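Local atomic coordinates of probable acetyltransferase (Agrobacterium tumefaciens, PDB entry 2GE3), a protein that probably transfers the acetyl group of acetyl coenzyme A, which it binds, to an acceptor substrate, as a member of the GNAT acetyltransferase family. Residues A[9-14]-A[62-67]. Numbering follows the deposited sequence.
Sequences TIKPIR and VAIADG
Thr9, Ile10 and Lys11 pair with Ile64, Ala63 and Val62 as antiparallel neighbours in the mixed GNAT sheet, strand 9-12 being an outermost strand of the chain and 60-65 the next one in. Four backbone hydrogen bonds establish the register. Thr9 and Ile64 exchange two of them. Thr9 N donates to Ile64 O at 3.0 Å, and in return Ile64 N lies 2.7 Å from Thr9 O. Lys11 and Val62 exchange two more. The one from Val62 N to Lys11 O (2.9 Å) is nearly straight, with 170° at the hydrogen. Ile10 and Ala63 form the intervening non-hydrogen-bonded pair, where Ile10 CA lies 3.3 Å from Val62 O in a CA-H...O contact. The segment axes make an angle of 137°, well short of strict antiparallelism.

Aliphatic contacts line both faces of the pair. Ile10 and Ala63 share one, with Ile10 CG1 4.2 Å from Ala63 CB, and both touch Leu106 of helix 102-117. On the other, Lys11 leans across to the 60-65 strand. Its CG stands between the backbone N and the carbonyl carbon (chi1 51°), against Val62 CG2 and Ile64 CD1, while CD reaches 3.7 Å from Ile64 CD1. The Lys11 and Ile64 side chains cross at about a right angle, and NZ comes near Ile64 CB and CG2. Beyond the strand, the buried Ile13 turns CD1 to within 3.7 Å of Val62 CG1, also crossing nearly perpendicularly; His17 touches Val62 and Ile64 on this side.

The side chain of Ala63 lies about 9 Å from the bound acetyl coenzyme A. The chemistry is a backbone ladder flanked by aliphatic contacts, in which even lysine contributes mainly its methylenes: four main-chain bonds and van der Waals contacts join the first strand to the sheet, with no side-chain hydrogen bond or salt bridge between the two segments.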
loop_
_atom_site.group_PDB
_atom_site.type_symbol
_atom_site.label_atom_id
_atom_site.label_comp_id
_atom_site.label_asym_id
_atom_site.label_seq_id
_atom_site.Cartn_x
_atom_site.Cartn_y
_atom_site.Cartn_z
ATOM N N THR A 9 21.777 -2.624 -22.503
ATOM C CA THR A 9 21.589 -3.986 -21.984
ATOM C C THR A 9 20.830 -3.985 -20.699
ATOM O O THR A 9 21.032 -3.106 -19.839
ATOM C CB THR A 9 22.916 -4.654 -21.778
ATOM O OG1 THR A 9 23.593 -4.546 -23.028
ATOM C CG2 THR A 9 22.741 -6.145 -21.497
ATOM N N ILE A 10 19.911 -4.955 -20.599
ATOM C CA ILE A 10 19.069 -5.150 -19.408
ATOM C C ILE A 10 19.581 -6.385 -18.664
ATOM O O ILE A 10 19.760 -7.410 -19.239
ATOM C CB ILE A 10 17.604 -5.314 -19.842
ATOM C CG1 ILE A 10 17.084 -3.980 -20.391
ATOM C CG2 ILE A 10 16.750 -5.890 -18.681
ATOM C CD1 ILE A 10 15.958 -4.105 -21.247
ATOM N N LYS A 11 19.817 -6.290 -17.372
ATOM C CA LYS A 11 20.324 -7.430 -16.622
ATOM C C LYS A 11 19.806 -7.310 -15.192
ATOM O O LYS A 11 19.417 -6.205 -14.783
ATOM C CB LYS A 11 21.852 -7.408 -16.624
ATOM C CG LYS A 11 22.365 -6.054 -16.179
ATOM C CD LYS A 11 23.824 -5.861 -16.504
ATOM C CE LYS A 11 24.133 -6.102 -17.987
ATOM N NZ LYS A 11 25.203 -5.151 -18.445
ATOM N N PRO A 12 19.796 -8.444 -14.436
ATOM C CA PRO A 12 19.463 -8.371 -12.994
ATOM C C PRO A 12 20.421 -7.436 -12.302
ATOM O O PRO A 12 21.542 -7.256 -12.737
ATOM C CB PRO A 12 19.539 -9.851 -12.494
ATOM C CG PRO A 12 19.340 -10.656 -13.778
ATOM C CD PRO A 12 20.060 -9.821 -14.880
ATOM N N ILE A 13 19.953 -6.717 -11.313
ATOM C CA ILE A 13 20.828 -5.798 -10.626
ATOM C C ILE A 13 21.868 -6.598 -9.773
ATOM O O ILE A 13 21.559 -7.680 -9.177
ATOM C CB ILE A 13 20.026 -4.794 -9.767
ATOM C CG1 ILE A 13 20.910 -3.574 -9.410
ATOM C CG2 ILE A 13 19.460 -5.512 -8.525
ATOM C CD1 ILE A 13 20.108 -2.266 -8.871
ATOM N N ARG A 14 23.104 -6.079 -9.744
ATOM C CA ARG A 14 24.134 -6.619 -8.868
ATOM C C ARG A 14 24.624 -5.533 -7.897
ATOM O O ARG A 14 24.386 -4.317 -8.118
ATOM C CB ARG A 14 25.263 -7.162 -9.722
ATOM C CG ARG A 14 24.842 -8.346 -10.640
ATOM C CD ARG A 14 26.062 -9.062 -11.337
ATOM N NE ARG A 14 26.967 -8.111 -11.974
ATOM C CZ ARG A 14 26.946 -7.722 -13.257
ATOM N NH1 ARG A 14 26.068 -8.218 -14.125
ATOM N NH2 ARG A 14 27.846 -6.844 -13.686
ATOM N N VAL A 62 18.165 -3.673 -14.286
ATOM C CA VAL A 62 18.713 -2.343 -14.623
ATOM C C VAL A 62 18.954 -2.262 -16.104
ATOM O O VAL A 62 19.230 -3.283 -16.717
ATOM C CB VAL A 62 19.924 -1.957 -13.784
ATOM C CG1 VAL A 62 19.409 -1.596 -12.415
ATOM C CG2 VAL A 62 21.045 -3.100 -13.826
ATOM N N ALA A 63 18.763 -1.076 -16.681
ATOM C CA ALA A 63 19.232 -0.903 -18.041
ATOM C C ALA A 63 20.529 -0.147 -17.985
ATOM O O ALA A 63 20.608 0.928 -17.409
ATOM C CB ALA A 63 18.215 -0.205 -18.894
ATOM N N ILE A 64 21.520 -0.697 -18.673
ATOM C CA ILE A 64 22.877 -0.234 -18.619
ATOM C C ILE A 64 23.333 0.337 -19.987
ATOM O O ILE A 64 23.217 -0.358 -21.056
ATOM C CB ILE A 64 23.832 -1.389 -18.148
ATOM C CG1 ILE A 64 23.881 -1.343 -16.636
ATOM C CG2 ILE A 64 25.300 -1.123 -18.579
ATOM C CD1 ILE A 64 23.184 -2.272 -16.152
ATOM N N ALA A 65 23.793 1.582 -19.962
ATOM C CA ALA A 65 24.360 2.174 -21.178
ATOM C C ALA A 65 25.697 2.872 -20.853
ATOM O O ALA A 65 25.789 3.753 -19.972
ATOM C CB ALA A 65 23.361 3.170 -21.886
ATOM N N ASP A 66 26.737 2.422 -21.550
ATOM C CA ASP A 66 28.132 2.887 -21.293
ATOM C C ASP A 66 28.491 2.794 -19.810
ATOM O O ASP A 66 28.913 3.759 -19.181
ATOM C CB ASP A 66 28.325 4.303 -21.838
ATOM C CG ASP A 66 28.279 4.347 -23.404
ATOM O OD1 ASP A 66 29.062 3.593 -24.086
ATOM O OD2 ASP A 66 27.480 5.156 -23.945
ATOM N N GLY A 67 28.283 1.611 -19.258
ATOM C CA GLY A 67 28.506 1.397 -17.841
ATOM C C GLY A 67 27.523 2.042 -16.855
ATOM O O GLY A 67 27.499 1.619 -15.704
#